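Local atomic coordinates of pesticidal crystal protein Cry2Aa (Bacillus thuringiensis serovar kurstaki, PDB entry 1I5P), a protein that kills dipteran and lepidopteran larvae by binding to their midgut epithelial cells and promoting colloid-osmotic lysis. Residues 36-41 and 419-424; 218-223 and 578-583. All blocks are in the same frame, centred on the assembly; numbering follows the deposited sequence.

Contact 1. Residues 36-41 and 419-424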
loop_
_atom_site.group_PDB
_atom_site.type_symbol
_atom_site.label_atom_id
_atom_site.label_comp_id
_atom_site.label_asym_id
_atom_site.label_seq_id
_atom_site.Cartn_x
_atom_site.Cartn_y
_atom_site.Cartn_z
ATOM N N LYS A 36 -9.856 -13.868 10.408
ATOM C CA LYS A 36 -9.959 -13.710 11.864
ATOM C C LYS A 36 -9.131 -12.533 12.360
ATOM O O LYS A 36 -9.552 -11.809 13.257
ATOM C CB LYS A 36 -9.476 -14.965 12.598
ATOM C CG LYS A 36 -10.374 -16.176 12.466
ATOM C CD LYS A 36 -9.928 -17.281 13.417
ATOM C CE LYS A 36 -10.618 -18.600 13.092
ATOM N NZ LYS A 36 -12.098 -18.468 13.013
ATOM N N GLU A 37 -7.941 -12.353 11.796
ATOM C CA GLU A 37 -7.093 -11.249 12.220
ATOM C C GLU A 37 -7.729 -9.903 11.905
ATOM O O GLU A 37 -7.674 -8.974 12.718
ATOM C CB GLU A 37 -5.713 -11.347 11.571
ATOM C CG GLU A 37 -4.766 -12.298 12.271
ATOM C CD GLU A 37 -3.370 -12.281 11.679
ATOM O OE1 GLU A 37 -2.898 -11.197 11.270
ATOM O OE2 GLU A 37 -2.737 -13.353 11.633
ATOM N N TRP A 38 -8.334 -9.790 10.729
ATOM C CA TRP A 38 -8.982 -8.539 10.356
ATOM C C TRP A 38 -10.210 -8.304 11.230
ATOM O O TRP A 38 -10.491 -7.168 11.618
ATOM C CB TRP A 38 -9.357 -8.550 8.874
ATOM C CG TRP A 38 -8.224 -8.115 8.004
ATOM C CD1 TRP A 38 -7.296 -8.913 7.400
ATOM C CD2 TRP A 38 -7.845 -6.765 7.710
ATOM N NE1 TRP A 38 -6.362 -8.149 6.751
ATOM C CE2 TRP A 38 -6.672 -6.824 6.926
ATOM C CE3 TRP A 38 -8.379 -5.509 8.035
ATOM C CZ2 TRP A 38 -6.020 -5.677 6.457
ATOM C CZ3 TRP A 38 -7.731 -4.364 7.568
ATOM C CH2 TRP A 38 -6.562 -4.460 6.788
ATOM N N MET A 39 -10.934 -9.380 11.543
ATOM C CA MET A 39 -12.108 -9.272 12.405
ATOM C C MET A 39 -11.674 -8.818 13.792
ATOM O O MET A 39 -12.321 -7.969 14.397
ATOM C CB MET A 39 -12.847 -10.613 12.523
ATOM C CG MET A 39 -13.876 -10.871 11.430
ATOM S SD MET A 39 -14.748 -12.440 11.650
ATOM C CE MET A 39 -16.224 -11.901 12.552
ATOM N N GLU A 40 -10.584 -9.382 14.299
ATOM C CA GLU A 40 -10.100 -8.992 15.617
ATOM C C GLU A 40 -9.599 -7.560 15.584
ATOM O O GLU A 40 -9.794 -6.800 16.527
ATOM C CB GLU A 40 -8.983 -9.924 16.077
ATOM C CG GLU A 40 -9.510 -11.147 16.783
ATOM C CD GLU A 40 -10.351 -10.776 17.991
ATOM O OE1 GLU A 40 -9.751 -10.415 19.029
ATOM O OE2 GLU A 40 -11.600 -10.838 17.903
ATOM N N TRP A 41 -8.941 -7.204 14.490
ATOM C CA TRP A 41 -8.434 -5.853 14.304
ATOM C C TRP A 41 -9.616 -4.889 14.441
ATOM O O TRP A 41 -9.549 -3.889 15.159
ATOM C CB TRP A 41 -7.809 -5.733 12.909
ATOM C CG TRP A 41 -7.490 -4.332 12.463
ATOM C CD1 TRP A 41 -6.403 -3.582 12.814
ATOM C CD2 TRP A 41 -8.239 -3.537 11.530
ATOM N NE1 TRP A 41 -6.423 -2.375 12.150
ATOM C CE2 TRP A 41 -7.538 -2.323 11.358
ATOM C CE3 TRP A 41 -9.430 -3.737 10.821
ATOM C CZ2 TRP A 41 -7.992 -1.314 10.504
ATOM C CZ3 TRP A 41 -9.882 -2.733 9.968
ATOM C CH2 TRP A 41 -9.160 -1.535 9.818
ATOM N N PRO A 419 -3.396 -5.521 10.029
ATOM C CA PRO A 419 -3.002 -6.925 9.853
ATOM C C PRO A 419 -2.083 -7.108 8.660
ATOM O O PRO A 419 -2.339 -6.551 7.592
ATOM C CB PRO A 419 -4.344 -7.639 9.668
ATOM C CG PRO A 419 -5.250 -6.829 10.539
ATOM C CD PRO A 419 -4.863 -5.414 10.136
ATOM N N ASP A 420 -1.011 -7.875 8.855
ATOM C CA ASP A 420 -0.021 -8.148 7.805
ATOM C C ASP A 420 0.753 -6.921 7.325
ATOM O O ASP A 420 1.497 -6.985 6.340
ATOM C CB ASP A 420 -0.687 -8.845 6.617
ATOM C CG ASP A 420 -1.233 -10.220 6.984
ATOM O OD1 ASP A 420 -0.448 -11.072 7.460
ATOM O OD2 ASP A 420 -2.447 -10.447 6.795
ATOM N N TYR A 421 0.579 -5.799 8.013
ATOM C CA TYR A 421 1.317 -4.592 7.662
ATOM C C TYR A 421 2.384 -4.369 8.708
ATOM O O TYR A 421 2.141 -4.539 9.905
ATOM C CB TYR A 421 0.410 -3.356 7.625
ATOM C CG TYR A 421 -0.388 -3.187 6.351
ATOM C CD1 TYR A 421 -1.500 -3.987 6.092
ATOM C CD2 TYR A 421 -0.056 -2.197 5.423
ATOM C CE1 TYR A 421 -2.266 -3.809 4.954
ATOM C CE2 TYR A 421 -0.821 -2.008 4.273
ATOM C CZ TYR A 421 -1.924 -2.815 4.046
ATOM O OH TYR A 421 -2.686 -2.635 2.914
ATOM N N PHE A 422 3.574 -4.001 8.254
ATOM C CA PHE A 422 4.672 -3.721 9.165
ATOM C C PHE A 422 5.018 -2.250 9.042
ATOM O O PHE A 422 4.798 -1.635 7.995
ATOM C CB PHE A 422 5.918 -4.544 8.808
ATOM C CG PHE A 422 5.713 -6.031 8.868
ATOM C CD1 PHE A 422 5.233 -6.726 7.764
ATOM C CD2 PHE A 422 5.991 -6.734 10.032
ATOM C CE1 PHE A 422 5.042 -8.104 7.814
ATOM C CE2 PHE A 422 5.799 -8.121 10.095
ATOM C CZ PHE A 422 5.321 -8.801 8.980
ATOM N N ILE A 423 5.542 -1.676 10.117
ATOM C CA ILE A 423 5.957 -0.291 10.054
ATOM C C ILE A 423 7.351 -0.369 9.437
ATOM O O ILE A 423 8.330 -0.628 10.133
ATOM C CB ILE A 423 6.027 0.346 11.453
ATOM C CG1 ILE A 423 4.611 0.488 12.026
ATOM C CG2 ILE A 423 6.704 1.710 11.372
ATOM C CD1 ILE A 423 4.574 0.992 13.454
ATOM N N ARG A 424 7.425 -0.183 8.123
ATOM C CA ARG A 424 8.696 -0.248 7.414
ATOM C C ARG A 424 9.447 1.076 7.376
ATOM O O ARG A 424 10.579 1.139 6.906
ATOM C CB ARG A 424 8.481 -0.767 5.993
ATOM C CG ARG A 424 8.054 -2.232 5.944
ATOM C CD ARG A 424 9.077 -3.139 6.616
ATOM N NE ARG A 424 8.641 -4.532 6.605
ATOM C CZ ARG A 424 9.242 -5.515 7.267
ATOM N NH1 ARG A 424 10.320 -5.267 8.002
ATOM N NH2 ARG A 424 8.752 -6.745 7.205
HETATM O O HOH W 1 -0.496 -9.676 11.189
HETATM O O HOH W 2 -3.989 -9.168 5.398
#

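Contact 2. Residues 218-223 and 578-583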
loop_
_atom_site.group_PDB
_atom_site.type_symbol
_atom_site.label_atom_id
_atom_site.label_comp_id
_atom_site.label_asym_id
_atom_site.label_seq_id
_atom_site.Cartn_x
_atom_site.Cartn_y
_atom_site.Cartn_z
ATOM N N ASP A 218 -11.449 1.202 -17.706
ATOM C CA ASP A 218 -12.606 2.017 -17.340
ATOM C C ASP A 218 -12.822 2.119 -15.834
ATOM O O ASP A 218 -12.988 3.217 -15.291
ATOM C CB ASP A 218 -13.876 1.458 -17.985
ATOM C CG ASP A 218 -13.827 1.492 -19.501
ATOM O OD1 ASP A 218 -12.902 2.120 -20.050
ATOM O OD2 ASP A 218 -14.715 0.895 -20.141
ATOM N N TYR A 219 -12.830 0.973 -15.165
ATOM C CA TYR A 219 -13.039 0.944 -13.730
ATOM C C TYR A 219 -11.882 1.573 -12.962
ATOM O O TYR A 219 -12.098 2.266 -11.967
ATOM C CB TYR A 219 -13.263 -0.495 -13.271
ATOM C CG TYR A 219 -14.461 -1.170 -13.914
ATOM C CD1 TYR A 219 -14.605 -2.553 -13.860
ATOM C CD2 TYR A 219 -15.447 -0.430 -14.572
ATOM C CE1 TYR A 219 -15.693 -3.186 -14.441
ATOM C CE2 TYR A 219 -16.551 -1.059 -15.160
ATOM C CZ TYR A 219 -16.663 -2.437 -15.092
ATOM O OH TYR A 219 -17.723 -3.085 -15.685
ATOM N N SER A 220 -10.656 1.333 -13.416
ATOM C CA SER A 220 -9.484 1.897 -12.745
ATOM C C SER A 220 -9.509 3.411 -12.838
ATOM O O SER A 220 -9.395 4.103 -11.825
ATOM C CB SER A 220 -8.188 1.374 -13.374
ATOM O OG SER A 220 -7.983 -0.006 -13.106
ATOM N N ASN A 221 -9.662 3.926 -14.053
ATOM C CA ASN A 221 -9.692 5.372 -14.248
ATOM C C ASN A 221 -10.831 6.023 -13.466
ATOM O O ASN A 221 -10.646 7.080 -12.863
ATOM C CB ASN A 221 -9.807 5.714 -15.738
ATOM C CG ASN A 221 -8.530 5.408 -16.515
ATOM O OD1 ASN A 221 -7.450 5.265 -15.936
ATOM N ND2 ASN A 221 -8.648 5.324 -17.838
ATOM N N TYR A 222 -12.002 5.390 -13.464
ATOM C CA TYR A 222 -13.140 5.940 -12.734
ATOM C C TYR A 222 -12.822 6.088 -11.247
ATOM O O TYR A 222 -13.140 7.108 -10.635
ATOM C CB TYR A 222 -14.377 5.053 -12.895
ATOM C CG TYR A 222 -15.529 5.492 -12.015
ATOM C CD1 TYR A 222 -16.288 6.623 -12.326
ATOM C CD2 TYR A 222 -15.823 4.810 -10.837
ATOM C CE1 TYR A 222 -17.314 7.062 -11.482
ATOM C CE2 TYR A 222 -16.839 5.240 -9.986
ATOM C CZ TYR A 222 -17.579 6.360 -10.308
ATOM O OH TYR A 222 -18.578 6.768 -9.445
ATOM N N CYS A 223 -12.197 5.066 -10.666
ATOM C CA CYS A 223 -11.839 5.103 -9.248
ATOM C C CYS A 223 -10.802 6.183 -8.970
ATOM O O CYS A 223 -10.935 6.961 -8.028
ATOM C CB CYS A 223 -11.287 3.746 -8.794
ATOM S SG CYS A 223 -12.513 2.437 -8.704
ATOM N N ASP A 578 -1.809 0.362 -21.390
ATOM C CA ASP A 578 -2.929 -0.480 -21.001
ATOM C C ASP A 578 -4.194 0.346 -20.820
ATOM O O ASP A 578 -5.262 -0.185 -20.516
ATOM C CB ASP A 578 -2.589 -1.230 -19.714
ATOM C CG ASP A 578 -1.832 -2.519 -19.978
ATOM O OD1 ASP A 578 -0.974 -2.534 -20.886
ATOM O OD2 ASP A 578 -2.095 -3.514 -19.275
ATOM N N GLY A 579 -4.066 1.654 -21.015
ATOM C CA GLY A 579 -5.214 2.533 -20.897
ATOM C C GLY A 579 -5.460 3.157 -19.535
ATOM O O GLY A 579 -6.304 4.036 -19.413
ATOM N N VAL A 580 -4.733 2.715 -18.514
ATOM C CA VAL A 580 -4.908 3.258 -17.171
ATOM C C VAL A 580 -4.089 4.527 -16.952
ATOM O O VAL A 580 -2.866 4.519 -17.119
ATOM C CB VAL A 580 -4.482 2.234 -16.094
ATOM C CG1 VAL A 580 -4.595 2.859 -14.709
ATOM C CG2 VAL A 580 -5.337 0.985 -16.194
ATOM N N ASN A 581 -4.757 5.613 -16.575
ATOM C CA ASN A 581 -4.058 6.869 -16.310
ATOM C C ASN A 581 -3.958 7.007 -14.799
ATOM O O ASN A 581 -4.943 7.327 -14.116
ATOM C CB ASN A 581 -4.814 8.065 -16.893
ATOM C CG ASN A 581 -3.920 9.283 -17.071
ATOM O OD1 ASN A 581 -3.305 9.765 -16.115
ATOM N ND2 ASN A 581 -3.837 9.783 -18.301
ATOM N N ASP A 582 -2.754 6.766 -14.291
ATOM C CA ASP A 582 -2.475 6.809 -12.861
ATOM C C ASP A 582 -1.660 8.048 -12.517
ATOM O O ASP A 582 -0.446 8.070 -12.704
ATOM C CB ASP A 582 -1.680 5.560 -12.468
ATOM C CG ASP A 582 -1.844 5.190 -11.012
ATOM O OD1 ASP A 582 -2.161 6.083 -10.198
ATOM O OD2 ASP A 582 -1.644 3.998 -10.680
ATOM N N ASN A 583 -2.329 9.073 -12.004
ATOM C CA ASN A 583 -1.659 10.315 -11.632
ATOM C C ASN A 583 -0.759 10.842 -12.758
ATOM O O ASN A 583 0.346 11.324 -12.513
ATOM C CB ASN A 583 -0.838 10.093 -10.357
ATOM C CG ASN A 583 -0.296 11.381 -9.776
ATOM O OD1 ASN A 583 -0.947 12.419 -9.830
ATOM N ND2 ASN A 583 0.901 11.314 -9.204
#

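Contact 1. Residues 36-41 and 419-424
Pro-419 lays its ring over one face of the Trp-38 indole and reaches a face of Trp-41 as well. Its CD stands 3.7 Å from the centroid of the six-membered ring of Trp-38, only 5° off the normal, and makes a second CH-pi contact with the five-membered ring of Trp-41, at 3.8 Å from that centroid. CB covers the pyrrole side of Trp-38, at 3.6 Å from NE1. The two CG atoms leave the helix in different directions, anti to the backbone N in Trp-41 (chi1 168°) and beside it in Trp-38 (chi1 -85°), yet both indoles end against the proline; CZ3 of Trp-38 in turn lies over the same face of Trp-41 as the proline CD. Here helix 31-44, in the N-terminal part of the chain, rests on the loop leading into strand 422-430 of the middle domain of this three-domain delta-endotoxin. At the polar margin one water donates to Glu-37 OE1 and accepts from Asp-420 N; another, in the plane of the Trp-38 ring, accepts from NE1. Glu-37 OE1 and Asp-420 OD1 approach to 4.5 Å, a like-charge pair probably eased by Lys-29, which forms salt bridges with both carboxylates.

Contact 2. Residues 218-223 and 578-583
Asn-221 grips the backbone of segment 578-583 with both ends of its carboxamide. OD1 accepts from the backbone N of Asn-581 at 2.8 Å, in a nearly straight bond (166° at the hydrogen), while ND2 donates to the carbonyl O of Gly-579 at 3.1 Å. That carbonyl lies close to the amide plane of Asn-221, and with both ends engaged the group is held against rotation about chi2. The two bonds straddle Val-580, whose CA comes 3.5 Å from Asn-221 OD1. Gly-579 has a positive phi of 92°, part of a backbone shape that would push a beta carbon into the carbonyl oxygen of Asp-578. Beyond the amide the packing is light: Val-580 CG2 meets Ser-220 CB at 4.0 Å, and CG1 lies 4.1 Å from that same CB. Ser-220 OG is hydrogen-bonded to Thr-216 O, one turn back in its own helix, and Val-580 also touches Phe-587 of strand 585-597. Thus helix 202-232 of the N-terminal bundle meets the C-terminal lectin-like beta sandwich. Both bonds end on main-chain atoms of segment 578-583, so the pairing probably depends more on the backbone path of 579-581 than on its side chains, with one side chain from the helix supplying donor and acceptor together.

In the fold
From the N terminus, the chain soon enters helix 31-44, which carries 36-41, then runs through the helical bundle to 218-223 on helix 202-232. It goes on into the middle domain, where 419-424 comes back to 36-41 and contact 1 closes a loop with 377 residues between its segments. Only later, in the C-terminal sandwich, does 578-583 return to 218-223 and close contact 2. The loop of contact 2 thus opens within that of contact 1 and closes after it, so the two cross. Contact 1 joins the N-terminal region to the middle domain, and contact 2 joins the bundle to the C-terminal domain. Their centres lie about 28 Å apart, on opposite sides of the chain's centre.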